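Local structure of pollen-specific leucine-rich repeat extensin-like protein 1 (Arabidopsis thaliana, 6TME) at residues 159-164 with 182-187; 143-148 with 167-172; 191-196 with 212-217; 116-121 with 137-142; 153-158 with 175-180. The protein probably uses its leucine-rich repeats to bind a partner protein at the pollen cell wall, to which its extensin-like region is likely to attach. All blocks are in the same frame, centred on the assembly; numbering follows the deposited sequence.

Interaction 1: 159-164 with 182-187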
# COMPACT_ATOMS: atom_id res chain seq x y z
N VAL A 159 7.71 -10.38 -12.20
CA VAL A 159 7.81 -9.63 -13.46
C VAL A 159 7.82 -8.13 -13.20
O VAL A 159 8.43 -7.36 -13.96
CB VAL A 159 6.66 -10.03 -14.42
CG1 VAL A 159 5.31 -9.63 -13.84
CG2 VAL A 159 6.87 -9.39 -15.81
N ALA A 160 7.20 -7.69 -12.09
CA ALA A 160 7.22 -6.27 -11.75
C ALA A 160 8.63 -5.76 -11.51
O ALA A 160 8.90 -4.57 -11.70
CB ALA A 160 6.35 -6.00 -10.53
N LEU A 161 9.56 -6.65 -11.10
CA LEU A 161 10.93 -6.21 -10.85
C LEU A 161 11.67 -5.86 -12.13
O LEU A 161 12.71 -5.20 -12.07
CB LEU A 161 11.69 -7.29 -10.09
CG LEU A 161 11.12 -7.67 -8.71
CD1 LEU A 161 11.74 -8.97 -8.20
CD2 LEU A 161 11.32 -6.54 -7.71
N SER A 162 11.15 -6.27 -13.28
CA SER A 162 11.85 -6.06 -14.53
C SER A 162 11.54 -4.71 -15.17
O SER A 162 12.12 -4.40 -16.21
CB SER A 162 11.50 -7.19 -15.51
OG SER A 162 10.21 -6.99 -16.04
N TRP A 163 10.65 -3.91 -14.59
CA TRP A 163 10.20 -2.68 -15.24
C TRP A 163 11.08 -1.53 -14.78
O TRP A 163 11.04 -1.18 -13.60
CB TRP A 163 8.74 -2.41 -14.93
CG TRP A 163 7.81 -3.41 -15.54
CD1 TRP A 163 7.94 -4.00 -16.75
CD2 TRP A 163 6.61 -3.94 -14.96
NE1 TRP A 163 6.90 -4.86 -16.98
CE2 TRP A 163 6.06 -4.85 -15.89
CE3 TRP A 163 5.94 -3.74 -13.74
CZ2 TRP A 163 4.88 -5.55 -15.66
CZ3 TRP A 163 4.77 -4.44 -13.50
CH2 TRP A 163 4.24 -5.33 -14.46
N PRO A 164 11.88 -0.91 -15.66
CA PRO A 164 12.81 0.15 -15.21
C PRO A 164 12.15 1.50 -14.89
O PRO A 164 12.81 2.38 -14.34
CB PRO A 164 13.77 0.30 -16.39
CG PRO A 164 12.93 -0.14 -17.62
CD PRO A 164 12.03 -1.25 -17.08
N PRO A 182 13.14 -9.28 -1.40
CA PRO A 182 13.76 -8.08 -0.81
C PRO A 182 14.13 -7.04 -1.85
O PRO A 182 14.05 -5.84 -1.57
CB PRO A 182 15.01 -8.63 -0.09
CG PRO A 182 14.75 -10.12 0.10
CD PRO A 182 13.87 -10.53 -1.08
N GLU A 183 14.49 -7.46 -3.05
CA GLU A 183 14.90 -6.48 -4.06
C GLU A 183 13.78 -5.51 -4.44
O GLU A 183 14.07 -4.50 -5.07
CB GLU A 183 15.44 -7.21 -5.29
CG GLU A 183 14.51 -8.25 -5.92
CD GLU A 183 14.72 -9.66 -5.36
OE1 GLU A 183 15.15 -9.80 -4.20
OE2 GLU A 183 14.44 -10.64 -6.10
N ILE A 184 12.52 -5.78 -4.06
CA ILE A 184 11.42 -4.87 -4.38
C ILE A 184 11.68 -3.47 -3.83
O ILE A 184 11.28 -2.47 -4.44
CB ILE A 184 10.06 -5.42 -3.89
CG1 ILE A 184 8.90 -4.61 -4.46
CG2 ILE A 184 9.95 -5.27 -2.39
CD1 ILE A 184 8.71 -4.76 -5.94
N PHE A 185 12.36 -3.37 -2.68
CA PHE A 185 12.65 -2.05 -2.12
C PHE A 185 13.85 -1.37 -2.77
O PHE A 185 14.12 -0.20 -2.45
CB PHE A 185 12.81 -2.17 -0.59
CG PHE A 185 11.54 -2.59 0.09
CD1 PHE A 185 10.45 -1.74 0.11
CD2 PHE A 185 11.41 -3.86 0.62
CE1 PHE A 185 9.24 -2.13 0.68
CE2 PHE A 185 10.21 -4.25 1.19
CZ PHE A 185 9.12 -3.38 1.22
N ASP A 186 14.55 -2.06 -3.69
CA ASP A 186 15.60 -1.43 -4.48
C ASP A 186 15.05 -0.65 -5.68
O ASP A 186 15.71 0.28 -6.15
CB ASP A 186 16.60 -2.48 -5.01
CG ASP A 186 17.21 -3.32 -3.90
OD1 ASP A 186 17.56 -2.78 -2.83
OD2 ASP A 186 17.35 -4.55 -4.11
N LYS A 187 13.89 -1.04 -6.21
CA LYS A 187 13.26 -0.22 -7.25
C LYS A 187 12.91 1.16 -6.69
O LYS A 187 12.71 1.32 -5.48
CB LYS A 187 11.99 -0.89 -7.77
CG LYS A 187 12.09 -2.38 -8.07
CD LYS A 187 12.72 -2.61 -9.42
CE LYS A 187 11.78 -2.23 -10.56
NZ LYS A 187 12.57 -1.86 -11.77
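Leu161 meets Glu183 and Ile184 with its two methyl branches divided between them, each pair of side chains crossing at about a right angle. Leu161 CD2 lies 3.6 Å from Ile184 CD1, while Leu161 CD1 rests on the aliphatic part of Glu183, where CG is 3.7 Å away. The branched end of a leucine suits this place, since it can reach a buried isoleucine and the methylenes of a surface acid at once. Ile184 also packs on Leu169 of strand 168-170 and on Phe156.

Lys187 comes from the other end of the segment 182-187. Its chain folds at chi2 (-81°) and again at chi3 (-71°), turning CD and CE beside the backbone of 161-163. CE lies 3.3 Å from Trp163 O, and NZ bonds to that carbonyl oxygen at a modelled 2.5 Å, a length too short to be taken literally. A second bond, from NZ to Leu161 O, is long and weak at 3.4 Å.

The contact joins two 3-10 segments and the loop residues that follow them: Leu161 CD2 packs inward on Ile184, with Glu183 at the surface, and the lysine ammonium is directed at the carbonyl oxygens of Trp163 and, weakly, Leu161, its exact grip doubtful.

Interaction 2: 143-148 with 167-172. With SO4 (sulfate ion), chain I.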
# COMPACT_ATOMS: atom_id res chain seq x y z
N TYR A 143 4.76 1.93 -15.69
CA TYR A 143 4.92 2.99 -14.71
C TYR A 143 3.98 2.83 -13.52
O TYR A 143 4.41 3.02 -12.38
CB TYR A 143 4.67 4.33 -15.42
CG TYR A 143 4.83 5.62 -14.61
CD1 TYR A 143 6.03 6.31 -14.59
CD2 TYR A 143 3.74 6.18 -13.96
CE1 TYR A 143 6.17 7.50 -13.90
CE2 TYR A 143 3.86 7.35 -13.27
CZ TYR A 143 5.07 8.02 -13.24
OH TYR A 143 5.16 9.21 -12.56
N GLU A 144 2.72 2.46 -13.77
CA GLU A 144 1.71 2.26 -12.74
C GLU A 144 0.93 1.00 -13.07
O GLU A 144 0.22 0.93 -14.08
CB GLU A 144 0.75 3.44 -12.59
CG GLU A 144 0.24 4.08 -13.87
CD GLU A 144 -0.53 5.38 -13.62
OE1 GLU A 144 -1.65 5.34 -13.07
OE2 GLU A 144 0.02 6.44 -13.98
N PHE A 145 1.01 0.02 -12.17
CA PHE A 145 0.45 -1.30 -12.35
C PHE A 145 -0.46 -1.56 -11.16
O PHE A 145 0.01 -1.62 -10.02
CB PHE A 145 1.56 -2.35 -12.42
CG PHE A 145 1.13 -3.66 -12.96
CD1 PHE A 145 0.91 -3.82 -14.33
CD2 PHE A 145 0.99 -4.76 -12.11
CE1 PHE A 145 0.51 -5.06 -14.84
CE2 PHE A 145 0.59 -6.00 -12.60
CZ PHE A 145 0.35 -6.15 -13.97
N ASP A 146 -1.75 -1.69 -11.42
CA ASP A 146 -2.73 -1.80 -10.34
C ASP A 146 -3.57 -3.02 -10.66
O ASP A 146 -4.46 -2.95 -11.52
CB ASP A 146 -3.57 -0.53 -10.22
CG ASP A 146 -4.62 -0.62 -9.10
OD1 ASP A 146 -4.57 -1.57 -8.28
OD2 ASP A 146 -5.50 0.28 -9.04
N VAL A 147 -3.26 -4.13 -10.00
CA VAL A 147 -4.08 -5.33 -10.07
C VAL A 147 -4.83 -5.57 -8.75
O VAL A 147 -5.23 -6.68 -8.45
CB VAL A 147 -3.26 -6.55 -10.50
CG1 VAL A 147 -2.78 -6.38 -11.99
CG2 VAL A 147 -2.06 -6.78 -9.57
N SER A 148 -5.05 -4.51 -7.97
CA SER A 148 -5.69 -4.66 -6.67
C SER A 148 -7.10 -5.25 -6.80
O SER A 148 -7.83 -4.97 -7.75
CB SER A 148 -5.75 -3.32 -5.95
OG SER A 148 -6.51 -2.37 -6.68
N LYS A 167 6.75 2.95 -10.92
CA LYS A 167 6.56 3.92 -9.86
C LYS A 167 5.45 3.55 -8.88
O LYS A 167 5.54 3.90 -7.71
CB LYS A 167 6.25 5.30 -10.46
CG LYS A 167 5.97 6.36 -9.39
CD LYS A 167 5.95 7.75 -9.93
CE LYS A 167 6.31 8.75 -8.84
NZ LYS A 167 6.05 10.14 -9.28
N PHE A 168 4.43 2.84 -9.34
CA PHE A 168 3.23 2.54 -8.57
C PHE A 168 2.93 1.07 -8.79
O PHE A 168 2.71 0.65 -9.93
CB PHE A 168 2.07 3.42 -9.03
CG PHE A 168 0.80 3.26 -8.22
CD1 PHE A 168 -0.04 2.16 -8.39
CD2 PHE A 168 0.42 4.25 -7.33
CE1 PHE A 168 -1.21 2.07 -7.67
CE2 PHE A 168 -0.73 4.16 -6.62
CZ PHE A 168 -1.55 3.07 -6.79
N LEU A 169 2.96 0.31 -7.70
CA LEU A 169 2.67 -1.12 -7.73
C LEU A 169 1.59 -1.38 -6.69
O LEU A 169 1.84 -1.21 -5.49
CB LEU A 169 3.93 -1.92 -7.43
CG LEU A 169 3.81 -3.45 -7.46
CD1 LEU A 169 3.17 -3.93 -8.74
CD2 LEU A 169 5.19 -4.10 -7.30
N ASP A 170 0.40 -1.78 -7.15
CA ASP A 170 -0.69 -2.18 -6.26
C ASP A 170 -1.11 -3.62 -6.54
O ASP A 170 -1.75 -3.90 -7.56
CB ASP A 170 -1.88 -1.24 -6.41
CG ASP A 170 -2.87 -1.38 -5.25
OD1 ASP A 170 -2.88 -2.46 -4.62
OD2 ASP A 170 -3.65 -0.43 -4.97
N ILE A 171 -0.79 -4.54 -5.63
CA ILE A 171 -1.23 -5.93 -5.70
C ILE A 171 -2.11 -6.31 -4.52
O ILE A 171 -2.38 -7.49 -4.32
CB ILE A 171 -0.03 -6.89 -5.82
CG1 ILE A 171 0.83 -6.82 -4.54
CG2 ILE A 171 0.82 -6.55 -7.07
CD1 ILE A 171 1.94 -7.85 -4.49
N ARG A 172 -2.57 -5.33 -3.76
CA ARG A 172 -3.35 -5.57 -2.56
C ARG A 172 -4.65 -6.32 -2.89
O ARG A 172 -5.17 -6.24 -4.01
CB ARG A 172 -3.65 -4.24 -1.84
CG ARG A 172 -4.76 -3.41 -2.51
CD ARG A 172 -4.83 -1.92 -2.14
NE ARG A 172 -5.59 -1.26 -3.20
CZ ARG A 172 -6.88 -0.95 -3.15
NH1 ARG A 172 -7.62 -1.15 -2.04
NH2 ARG A 172 -7.46 -0.43 -4.23
S SO4 I . 8.16 10.98 -12.32
O1 SO4 I . 7.11 11.17 -11.32
O2 SO4 I . 7.56 10.87 -13.66
O3 SO4 I . 9.08 12.11 -12.29
O4 SO4 I . 8.89 9.75 -12.01
O HOH W 1 -5.52 0.92 -6.49
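Parallel strand pairing joins Glu144-Asp146 to Phe168-Asp170, two neighbouring rungs of the leucine-rich-repeat solenoid, their short segments 7° apart. Phe145 sits at the centre of the ladder: its N bonds to Phe168 O, and its O receives Asp170 N at 2.9 Å, almost straight (173°). Tyr143 O begins the ladder by accepting from both Lys167 N and Phe168 N.

At that end Lys167 runs beside Tyr143, its CB 4.0 Å from the ring centroid and over the face. The tyrosine hydroxyl and Lys167 NZ both bond to O1 of a sulfate, probably from the crystallisation liquor, OH at 3.0 Å; Lys167 NZ also has a backbone partner on the other protein chain.

At the other end Asp146 and Asp170 lie side by side, with carboxylate planes 11° apart and OD1 of Asp146 3.6 Å from OD2 of Asp170. A water donating to Asp146 OD2 and Asp170 OD2 would soften the repulsion, as would Arg172 NE, 2.8 Å from Asp170 OD2 in a salt bridge. Aspartate is short enough for OD1 to take the backbone N two residues on, an Asx turn that fixes each carboxylate. Arg172 NH1 and Asp146 OD2 reach on to the other protein.

Strand 120-122 flanks this pair beyond 144-146 and strand 191-193 beyond 168-170, while Asn174 ND2 links Val147 O to Ile171 O in an asparagine ladder.

Interaction 3: 191-196 with 212-217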
# COMPACT_ATOMS: atom_id res chain seq x y z
N ALA A 191 5.08 4.06 -4.43
CA ALA A 191 3.95 3.50 -3.70
C ALA A 191 3.96 1.99 -3.87
O ALA A 191 4.05 1.48 -4.99
CB ALA A 191 2.62 4.08 -4.21
N ILE A 192 3.87 1.28 -2.74
CA ILE A 192 3.90 -0.18 -2.69
C ILE A 192 2.72 -0.61 -1.81
O ILE A 192 2.75 -0.41 -0.59
CB ILE A 192 5.23 -0.72 -2.14
CG1 ILE A 192 6.42 -0.03 -2.81
CG2 ILE A 192 5.35 -2.23 -2.31
CD1 ILE A 192 7.75 -0.24 -2.12
N PHE A 193 1.69 -1.18 -2.42
CA PHE A 193 0.53 -1.69 -1.69
C PHE A 193 0.59 -3.22 -1.74
O PHE A 193 0.47 -3.81 -2.82
CB PHE A 193 -0.78 -1.16 -2.28
CG PHE A 193 -0.88 0.35 -2.23
CD1 PHE A 193 -1.21 0.99 -1.05
CD2 PHE A 193 -0.61 1.13 -3.36
CE1 PHE A 193 -1.31 2.38 -0.99
CE2 PHE A 193 -0.69 2.52 -3.30
CZ PHE A 193 -1.04 3.15 -2.12
N LEU A 194 0.79 -3.84 -0.58
CA LEU A 194 0.83 -5.30 -0.48
C LEU A 194 -0.28 -5.85 0.39
O LEU A 194 -0.43 -7.07 0.47
CB LEU A 194 2.18 -5.76 0.10
CG LEU A 194 3.43 -5.11 -0.46
CD1 LEU A 194 4.57 -5.34 0.52
CD2 LEU A 194 3.77 -5.66 -1.85
N ASN A 195 -1.09 -4.99 1.01
CA ASN A 195 -1.95 -5.41 2.10
C ASN A 195 -2.97 -6.43 1.62
O ASN A 195 -3.28 -6.53 0.42
CB ASN A 195 -2.65 -4.21 2.74
CG ASN A 195 -3.49 -3.40 1.75
OD1 ASN A 195 -2.97 -2.58 0.98
ND2 ASN A 195 -4.79 -3.63 1.76
N ASN A 196 -3.47 -7.22 2.57
CA ASN A 196 -4.55 -8.20 2.32
C ASN A 196 -4.14 -9.20 1.25
O ASN A 196 -4.82 -9.40 0.23
CB ASN A 196 -5.85 -7.50 1.94
CG ASN A 196 -6.47 -6.79 3.11
OD1 ASN A 196 -6.09 -5.66 3.46
ND2 ASN A 196 -7.46 -7.43 3.73
N ALA A 212 9.80 4.96 -1.31
CA ALA A 212 8.35 5.05 -1.38
C ALA A 212 7.83 6.07 -0.39
O ALA A 212 8.30 6.15 0.75
CB ALA A 212 7.73 3.69 -1.12
N SER A 213 6.83 6.85 -0.83
CA SER A 213 6.06 7.70 0.05
C SER A 213 4.98 6.94 0.82
O SER A 213 4.57 7.40 1.90
CB SER A 213 5.43 8.85 -0.74
OG SER A 213 4.40 8.38 -1.60
N VAL A 214 4.50 5.79 0.32
CA VAL A 214 3.53 4.98 1.05
C VAL A 214 3.85 3.51 0.84
O VAL A 214 4.08 3.08 -0.30
CB VAL A 214 2.07 5.27 0.63
CG1 VAL A 214 1.83 5.08 -0.88
CG2 VAL A 214 1.10 4.38 1.41
N VAL A 215 3.86 2.73 1.94
CA VAL A 215 4.02 1.28 1.91
C VAL A 215 2.97 0.65 2.83
O VAL A 215 2.88 1.03 4.00
CB VAL A 215 5.43 0.84 2.36
CG1 VAL A 215 5.56 -0.65 2.19
CG2 VAL A 215 6.55 1.59 1.62
N THR A 216 2.20 -0.31 2.31
CA THR A 216 1.27 -1.07 3.14
C THR A 216 1.63 -2.55 3.15
O THR A 216 1.87 -3.15 2.09
CB THR A 216 -0.19 -0.87 2.70
OG1 THR A 216 -0.43 -1.44 1.40
CG2 THR A 216 -0.55 0.62 2.69
N PHE A 217 1.70 -3.12 4.37
CA PHE A 217 1.88 -4.55 4.63
C PHE A 217 0.67 -5.16 5.33
O PHE A 217 0.70 -6.36 5.64
CB PHE A 217 3.08 -4.82 5.55
CG PHE A 217 4.38 -4.33 5.05
CD1 PHE A 217 5.18 -5.15 4.27
CD2 PHE A 217 4.83 -3.07 5.39
CE1 PHE A 217 6.42 -4.71 3.81
CE2 PHE A 217 6.06 -2.61 4.93
CZ PHE A 217 6.85 -3.43 4.13
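Thr216 OG1 is gripped twice by the residues after the neighbouring strand 191-193: it donates to Asn195 OD1 at 2.8 Å and accepts a weak bond from Leu194 N at 3.3 Å. The hydroxyl stands between the backbone N and carbonyl carbon (chi1 67°), which sets it at the edge of the Phe193 ring, 3.5 Å from CD1. Threonine suits the place because its CG2 can touch the same ring while OG1 bonds. Leu194 N has its firmer bond to Thr216 O, and Ile192 bonds through N to Val214 O and through O to Thr216 N. Val214 CG1 lies between Ala191 CB, at 3.6 Å, and Phe193 CZ.

An alanine at Asn195 would probably leave the Thr216 hydroxyl without its acceptor, and a backbone group of the other protein chain without its amide partner.

Beyond the strands Leu194 lies side by side with Phe217, its CD1 3.8 Å from Phe217 CD1. Strand 168-170 pairs with 191-193 along its other edge, and strand 238-240 follows 214-216.

Interaction 4: 116-121 with 137-142. With EDO (1,2-ethanediol), chain T.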
# COMPACT_ATOMS: atom_id res chain seq x y z
N THR A 116 3.44 -3.31 -26.07
CA THR A 116 4.75 -2.85 -25.61
C THR A 116 4.79 -1.35 -25.33
O THR A 116 5.79 -0.88 -24.78
CB THR A 116 5.86 -3.18 -26.61
OG1 THR A 116 5.50 -2.69 -27.90
CG2 THR A 116 6.12 -4.70 -26.69
N ASP A 117 3.75 -0.60 -25.66
CA ASP A 117 3.74 0.82 -25.36
C ASP A 117 2.96 1.15 -24.09
O ASP A 117 2.88 2.32 -23.72
CB ASP A 117 3.16 1.60 -26.55
CG ASP A 117 3.96 1.37 -27.83
OD1 ASP A 117 5.20 1.54 -27.78
OD2 ASP A 117 3.36 0.96 -28.86
N VAL A 118 2.37 0.16 -23.43
CA VAL A 118 1.52 0.44 -22.28
C VAL A 118 2.37 0.87 -21.10
O VAL A 118 3.37 0.23 -20.76
CB VAL A 118 0.66 -0.78 -21.94
CG1 VAL A 118 0.08 -0.63 -20.55
CG2 VAL A 118 -0.46 -0.92 -22.93
N ALA A 119 2.00 1.99 -20.49
CA ALA A 119 2.61 2.47 -19.27
C ALA A 119 1.63 2.53 -18.12
O ALA A 119 2.05 2.63 -16.96
CB ALA A 119 3.22 3.87 -19.47
N LEU A 120 0.34 2.45 -18.41
CA LEU A 120 -0.69 2.53 -17.39
C LEU A 120 -1.55 1.28 -17.51
O LEU A 120 -2.07 0.98 -18.59
CB LEU A 120 -1.51 3.80 -17.56
CG LEU A 120 -2.64 4.13 -16.61
CD1 LEU A 120 -2.70 5.63 -16.61
CD2 LEU A 120 -3.99 3.52 -17.08
N PHE A 121 -1.69 0.55 -16.40
CA PHE A 121 -2.49 -0.67 -16.40
C PHE A 121 -3.31 -0.69 -15.10
O PHE A 121 -2.78 -0.99 -14.02
CB PHE A 121 -1.59 -1.88 -16.55
CG PHE A 121 -2.33 -3.17 -16.77
CD1 PHE A 121 -2.71 -3.56 -18.06
CD2 PHE A 121 -2.64 -3.99 -15.71
CE1 PHE A 121 -3.39 -4.75 -18.27
CE2 PHE A 121 -3.31 -5.19 -15.91
CZ PHE A 121 -3.70 -5.56 -17.20
N SER A 137 7.16 -8.60 -18.91
CA SER A 137 8.45 -7.93 -18.84
C SER A 137 8.75 -7.14 -20.10
O SER A 137 9.61 -6.24 -20.08
CB SER A 137 9.55 -8.97 -18.61
OG SER A 137 9.59 -9.89 -19.69
N LYS A 138 8.07 -7.45 -21.22
CA LYS A 138 8.28 -6.69 -22.44
C LYS A 138 7.59 -5.34 -22.41
O LYS A 138 7.88 -4.50 -23.26
CB LYS A 138 7.83 -7.53 -23.66
CG LYS A 138 8.61 -8.84 -23.77
CD LYS A 138 8.11 -9.75 -24.87
CE LYS A 138 6.67 -10.16 -24.66
NZ LYS A 138 6.33 -11.41 -25.44
N LEU A 139 6.72 -5.08 -21.42
CA LEU A 139 6.08 -3.77 -21.24
C LEU A 139 7.05 -2.86 -20.50
O LEU A 139 6.89 -2.53 -19.32
CB LEU A 139 4.75 -3.91 -20.51
CG LEU A 139 3.54 -4.26 -21.39
CD1 LEU A 139 3.77 -5.52 -22.24
CD2 LEU A 139 2.29 -4.43 -20.56
N THR A 140 8.08 -2.44 -21.22
CA THR A 140 9.20 -1.76 -20.60
C THR A 140 8.88 -0.34 -20.15
O THR A 140 9.68 0.25 -19.43
CB THR A 140 10.39 -1.76 -21.56
OG1 THR A 140 10.09 -0.90 -22.67
CG2 THR A 140 10.64 -3.19 -22.07
N LEU A 141 7.76 0.22 -20.58
CA LEU A 141 7.36 1.54 -20.14
C LEU A 141 6.45 1.50 -18.92
O LEU A 141 5.99 2.55 -18.46
CB LEU A 141 6.66 2.28 -21.29
CG LEU A 141 7.37 2.29 -22.63
CD1 LEU A 141 6.60 3.17 -23.63
CD2 LEU A 141 8.83 2.77 -22.47
N MET A 142 6.15 0.30 -18.41
CA MET A 142 5.27 0.19 -17.25
C MET A 142 5.71 1.13 -16.14
O MET A 142 6.88 1.14 -15.73
CB MET A 142 5.23 -1.24 -16.73
CG MET A 142 4.12 -1.47 -15.76
SD MET A 142 2.54 -1.06 -16.52
CE MET A 142 2.24 -2.59 -17.42
C1 EDO T . 8.55 6.34 -19.43
O1 EDO T . 7.94 7.59 -19.09
C2 EDO T . 7.46 5.28 -19.56
O2 EDO T . 6.68 5.21 -18.37
O HOH W 2 5.44 -0.76 -21.99
O HOH W 3 8.54 -1.36 -24.66
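Phe121, the one aromatic residue here, meets Met142 through CB: the methionine CE lies 4.0 Å from it, while the ring meets that of Phe145 in strand 144-146, planes about 15° apart. Met142 leaves the backbone with CG anti to N (chi1 -167°) and bends at chi2 and chi3. Its SD stands 3.7 Å from Ala119 O, and CE also touches Val118. A flexible, unbranched thioether suits a place where it must bend past a carbonyl oxygen to reach Val118 and Phe121.

Nearer the surface, Leu141 lays CD1 3.8 Å from Asp117 O, and Ala119 CB sits against Leu141 O, with little room for a longer side chain. An alanine at Leu141 would probably open a gap over Asp117 O and weaken the packing on an aromatic side chain of the other protein.

Water also bridges the segments: one molecule donates to Thr116 O and Val118 O and accepts from Leu141 N at 2.9 Å. A second donates to Thr116 O and lies 2.6 Å from Thr140 OG1.

The type I turn from Leu139 to Met142 leads into strand 144-146 and here packs against the entry to strand 120-122, as successive repeats stack in a leucine-rich-repeat solenoid.

Interaction 5: 153-158 with 175-180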
# COMPACT_ATOMS: atom_id res chain seq x y z
N VAL A 153 -3.07 -15.23 -7.61
CA VAL A 153 -2.64 -16.22 -6.64
C VAL A 153 -1.16 -16.54 -6.83
O VAL A 153 -0.57 -16.34 -7.90
CB VAL A 153 -3.46 -17.54 -6.75
CG1 VAL A 153 -4.85 -17.37 -6.20
CG2 VAL A 153 -3.49 -18.04 -8.20
N GLY A 154 -0.57 -17.08 -5.76
CA GLY A 154 0.75 -17.65 -5.84
C GLY A 154 1.82 -16.64 -5.54
O GLY A 154 1.57 -15.57 -4.98
N PRO A 155 3.05 -16.95 -5.93
CA PRO A 155 4.21 -16.14 -5.51
C PRO A 155 4.14 -14.70 -5.98
O PRO A 155 3.49 -14.37 -6.98
CB PRO A 155 5.39 -16.88 -6.15
CG PRO A 155 4.88 -18.28 -6.41
CD PRO A 155 3.44 -18.08 -6.78
N PHE A 156 4.86 -13.84 -5.26
CA PHE A 156 4.93 -12.43 -5.60
C PHE A 156 5.17 -12.27 -7.11
O PHE A 156 6.01 -12.98 -7.67
CB PHE A 156 6.05 -11.76 -4.81
CG PHE A 156 6.19 -10.29 -5.08
CD1 PHE A 156 6.90 -9.83 -6.17
CD2 PHE A 156 5.60 -9.37 -4.24
CE1 PHE A 156 7.03 -8.46 -6.42
CE2 PHE A 156 5.72 -8.01 -4.47
CZ PHE A 156 6.43 -7.56 -5.58
N PRO A 157 4.43 -11.36 -7.80
CA PRO A 157 4.61 -11.22 -9.26
C PRO A 157 5.93 -10.57 -9.63
O PRO A 157 6.00 -9.36 -9.85
CB PRO A 157 3.43 -10.33 -9.68
CG PRO A 157 3.16 -9.49 -8.43
CD PRO A 157 3.40 -10.44 -7.27
N THR A 158 6.99 -11.37 -9.71
CA THR A 158 8.33 -10.81 -9.84
C THR A 158 8.57 -10.16 -11.21
O THR A 158 9.56 -9.43 -11.34
CB THR A 158 9.36 -11.91 -9.55
OG1 THR A 158 9.03 -13.12 -10.23
CG2 THR A 158 9.40 -12.20 -8.04
N ASP A 175 -4.43 -13.05 -3.60
CA ASP A 175 -3.99 -14.21 -2.85
C ASP A 175 -2.53 -14.51 -3.17
O ASP A 175 -2.14 -15.66 -3.35
CB ASP A 175 -4.87 -15.42 -3.15
CG ASP A 175 -4.63 -16.58 -2.19
OD1 ASP A 175 -4.04 -16.36 -1.11
OD2 ASP A 175 -4.99 -17.73 -2.52
N PHE A 176 -1.71 -13.46 -3.27
CA PHE A 176 -0.27 -13.66 -3.32
C PHE A 176 0.24 -14.15 -1.96
O PHE A 176 -0.32 -13.84 -0.90
CB PHE A 176 0.43 -12.37 -3.73
CG PHE A 176 0.11 -11.92 -5.14
CD1 PHE A 176 0.54 -12.68 -6.23
CD2 PHE A 176 -0.62 -10.77 -5.37
CE1 PHE A 176 0.24 -12.28 -7.52
CE2 PHE A 176 -0.93 -10.36 -6.66
CZ PHE A 176 -0.49 -11.12 -7.73
N GLU A 177 1.31 -14.94 -1.99
CA GLU A 177 1.75 -15.60 -0.76
C GLU A 177 3.24 -15.90 -0.84
O GLU A 177 3.90 -15.65 -1.86
CB GLU A 177 0.94 -16.88 -0.54
CG GLU A 177 1.06 -17.85 -1.68
CD GLU A 177 2.26 -18.77 -1.53
OE1 GLU A 177 2.39 -19.39 -0.44
OE2 GLU A 177 3.07 -18.85 -2.49
N GLY A 178 3.77 -16.45 0.25
CA GLY A 178 5.20 -16.74 0.31
C GLY A 178 6.00 -15.53 0.74
O GLY A 178 5.48 -14.53 1.26
N LYS A 179 7.31 -15.62 0.51
CA LYS A 179 8.23 -14.58 0.93
C LYS A 179 8.10 -13.36 0.02
O LYS A 179 7.71 -13.45 -1.15
CB LYS A 179 9.68 -15.07 0.89
CG LYS A 179 9.96 -16.29 1.75
CD LYS A 179 11.39 -16.81 1.53
CE LYS A 179 11.76 -17.86 2.58
NZ LYS A 179 13.17 -18.32 2.46
N LEU A 180 8.48 -12.25 0.55
CA LEU A 180 8.54 -11.01 -0.21
C LEU A 180 9.93 -10.83 -0.81
O LEU A 180 10.92 -10.90 -0.08
CB LEU A 180 8.21 -9.84 0.69
CG LEU A 180 7.82 -8.52 0.09
CD1 LEU A 180 6.60 -8.76 -0.76
CD2 LEU A 180 7.53 -7.52 1.24
O HOH W 4 6.21 -15.06 -2.71
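In Phe176, CG stands anti to the carbonyl carbon (chi1 -65°), on the side of Pro157, and the ring continues that way; Gly154, at phi 91° and psi -162°, turns the chain that leads there. These residues belong to plant-type leucine-rich repeats, whose LxGxIP signature matches Gly154 and Pro157, the proline three residues on. Glycine suits these backbone angles, since a CB would collide with the carbonyl oxygen of Val153.

Pro157 CD lies over a face of the Phe176 ring, 3.8 Å from its centroid, a CH-pi contact that suits a rigid proline whose CD-H bonds are slightly polarised by the adjacent N. Further inward Phe156 CD2 touches Leu180 CD1 at 3.7 Å.

The backbones pair in parallel: Gly154 N bonds to Asp175 O at 3.2 Å and Glu177 N to Gly154 O at 3.1 Å, each donor lying above the carbonyl plane. A water accepts from Phe156 N and donates to Lys179 O at 2.7 Å.

Gly154 O also stands at the edge of the Phe176 ring, 3.3 Å from CD1.

Overall arrangement
Interactions 2 and 3 are buried strand pairs of the same parallel array: strand 168-170 of one neighbours strand 191-193 of the other, and interaction 4 joins the array through strand 120-122. The other protein chain bonds to polar ends of interaction 2 and to Asn195 of interaction 3, and packs on apolar groups of both. Interactions 1, 4 and 5 are partly buried, and of these only 4 is touched by that chain. Interaction 1 holds by leucine packing and a lysine directed at carbonyl oxygens, interaction 5 by backbone pairing and a proline on an aromatic ring. They share an apolar interior: Phe156 of interaction 5 touches Ile184, Ile171 and Leu194, and Trp163 of interaction 1 packs on Phe145 and Met142.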